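Local coordinates for uncharacterized protein orp (Desulfovibrio gigas, PDB 2WFB) that is of unknown function but probably carries a mixed molybdenum-copper sulphide cluster, absent from this apo form, and may take part in cofactor biosynthesis, at residues Gly46-Leu51 / Ile57-Val62. Numbering follows the deposited sequence.
Sequences GASQTL and INAAQV
Ser48 and Asn58 mark the closest backbone approach, their CA atoms 5.9 Å apart, where the short turn of residues 46-51 comes up beside the early part of helix 55-66. The buried area is modest, 159 Å² over both sides, and most of it belongs to these two residues. Polar contact centres on Ser48 OG, which lies 2.8 Å from Asn58 OD1, a hydrogen-bonding distance. Ser48 OG is hydrogen-bonded chiefly to Asn45 OD1, just before the segment, so the hydroxyl sits between two side-chain amide oxygens. With CG anti to the backbone N (chi1 -167°), the Asn58 side chain reaches across to the turn and brings OD1 to the serine. Ala59 flanks the same hydroxyl, its CB 4.0 Å from Ser48 OG, and also touches Phe24 and Asn45. The apolar part comes from Leu51, whose CD1 meets Asn58 CB at 3.8 Å, the two side chains crossing at about a right angle. Ala47 CB adds a looser contact, 4.3 Å from Asn58 OD1. Within the turn, Thr50 OG1 donates to Ala47 O at 2.9 Å, with a C=O...donor angle of 141°, tying the threonine side chain back onto the preceding helical turn. The contact thus joins the connection after edge strand 40-44 to the helix preceding strand 68-72, within the mixed alpha/beta fold of the dinitrogenase iron-molybdenum cofactor family.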
loop_
_atom_site.group_PDB
_atom_site.type_symbol
_atom_site.label_atom_id
_atom_site.label_comp_id
_atom_site.label_asym_id
_atom_site.label_seq_id
_atom_site.Cartn_x
_atom_site.Cartn_y
_atom_site.Cartn_z
ATOM N N GLY A 46 -0.507 -12.036 -5.650
ATOM C CA GLY A 46 -0.033 -12.903 -6.754
ATOM C C GLY A 46 -0.825 -12.756 -8.046
ATOM O O GLY A 46 -0.252 -12.798 -9.144
ATOM N N ALA A 47 -2.137 -12.557 -7.915
ATOM C CA ALA A 47 -3.037 -12.391 -9.054
ATOM C C ALA A 47 -2.675 -11.213 -9.930
ATOM O O ALA A 47 -2.691 -11.332 -11.160
ATOM C CB ALA A 47 -4.462 -12.235 -8.579
ATOM N N SER A 48 -2.395 -10.067 -9.304
ATOM C CA SER A 48 -2.003 -8.872 -10.042
ATOM C C SER A 48 -0.722 -9.059 -10.866
ATOM O O SER A 48 -0.640 -8.574 -11.984
ATOM C CB SER A 48 -1.854 -7.668 -9.104
ATOM O OG SER A 48 -3.062 -7.367 -8.417
ATOM N N GLN A 49 0.259 -9.760 -10.306
ATOM C CA GLN A 49 1.536 -10.018 -10.969
ATOM C C GLN A 49 1.448 -10.816 -12.282
ATOM O O GLN A 49 2.309 -10.668 -13.154
ATOM C CB GLN A 49 2.490 -10.726 -9.997
ATOM C CG GLN A 49 3.051 -9.823 -8.874
ATOM C CD GLN A 49 3.924 -10.580 -7.866
ATOM O OE1 GLN A 49 3.591 -11.694 -7.462
ATOM N NE2 GLN A 49 5.038 -9.972 -7.453
ATOM N N THR A 50 0.417 -11.655 -12.437
ATOM C CA THR A 50 0.247 -12.462 -13.654
ATOM C C THR A 50 -0.335 -11.675 -14.850
ATOM O O THR A 50 -0.320 -12.169 -15.987
ATOM C CB THR A 50 -0.661 -13.678 -13.403
ATOM O OG1 THR A 50 -2.004 -13.218 -13.250
ATOM C CG2 THR A 50 -0.256 -14.434 -12.132
ATOM N N LEU A 51 -0.821 -10.457 -14.601
ATOM C CA LEU A 51 -1.536 -9.679 -15.607
ATOM C C LEU A 51 -0.586 -8.944 -16.562
ATOM O O LEU A 51 0.491 -8.499 -16.159
ATOM C CB LEU A 51 -2.488 -8.697 -14.930
ATOM C CG LEU A 51 -3.550 -9.253 -13.962
ATOM C CD1 LEU A 51 -4.357 -8.123 -13.340
ATOM C CD2 LEU A 51 -4.476 -10.272 -14.651
ATOM N N ILE A 57 -4.657 -1.297 -11.167
ATOM C CA ILE A 57 -6.110 -1.333 -11.034
ATOM C C ILE A 57 -6.566 -2.564 -10.233
ATOM O O ILE A 57 -7.361 -2.443 -9.304
ATOM C CB ILE A 57 -6.800 -1.190 -12.416
ATOM C CG1 ILE A 57 -6.604 0.248 -12.910
ATOM C CG2 ILE A 57 -8.265 -1.510 -12.316
ATOM C CD1 ILE A 57 -6.718 0.459 -14.395
ATOM N N ASN A 58 -6.018 -3.733 -10.538
ATOM C CA ASN A 58 -6.372 -4.920 -9.764
ATOM C C ASN A 58 -5.946 -4.831 -8.305
ATOM O O ASN A 58 -6.661 -5.273 -7.421
ATOM C CB ASN A 58 -5.760 -6.173 -10.379
ATOM C CG ASN A 58 -6.349 -7.452 -9.804
ATOM O OD1 ASN A 58 -5.694 -8.182 -9.033
ATOM N ND2 ASN A 58 -7.593 -7.729 -10.170
ATOM N N ALA A 59 -4.755 -4.290 -8.062
ATOM C CA ALA A 59 -4.228 -4.151 -6.717
ATOM C C ALA A 59 -5.069 -3.172 -5.902
ATOM O O ALA A 59 -5.367 -3.429 -4.728
ATOM C CB ALA A 59 -2.749 -3.722 -6.764
ATOM N N ALA A 60 -5.490 -2.070 -6.535
ATOM C CA ALA A 60 -6.363 -1.090 -5.895
ATOM C C ALA A 60 -7.682 -1.727 -5.456
ATOM O O ALA A 60 -8.193 -1.431 -4.362
ATOM C CB ALA A 60 -6.598 0.084 -6.812
ATOM N N GLN A 61 -8.229 -2.606 -6.303
ATOM C CA GLN A 61 -9.443 -3.368 -5.980
ATOM C C GLN A 61 -9.231 -4.377 -4.851
ATOM O O GLN A 61 -10.096 -4.522 -4.000
ATOM C CB GLN A 61 -10.048 -4.020 -7.231
ATOM C CG GLN A 61 -10.704 -2.959 -8.127
ATOM C CD GLN A 61 -10.808 -3.350 -9.602
ATOM O OE1 GLN A 61 -10.577 -4.502 -9.979
ATOM N NE2 GLN A 61 -11.170 -2.378 -10.443
ATOM N N VAL A 62 -8.079 -5.040 -4.817
ATOM C CA VAL A 62 -7.727 -5.886 -3.682
ATOM C C VAL A 62 -7.734 -5.074 -2.362
ATOM O O VAL A 62 -8.323 -5.506 -1.364
ATOM C CB VAL A 62 -6.392 -6.617 -3.928
ATOM C CG1 VAL A 62 -5.851 -7.277 -2.623
ATOM C CG2 VAL A 62 -6.570 -7.682 -5.008
#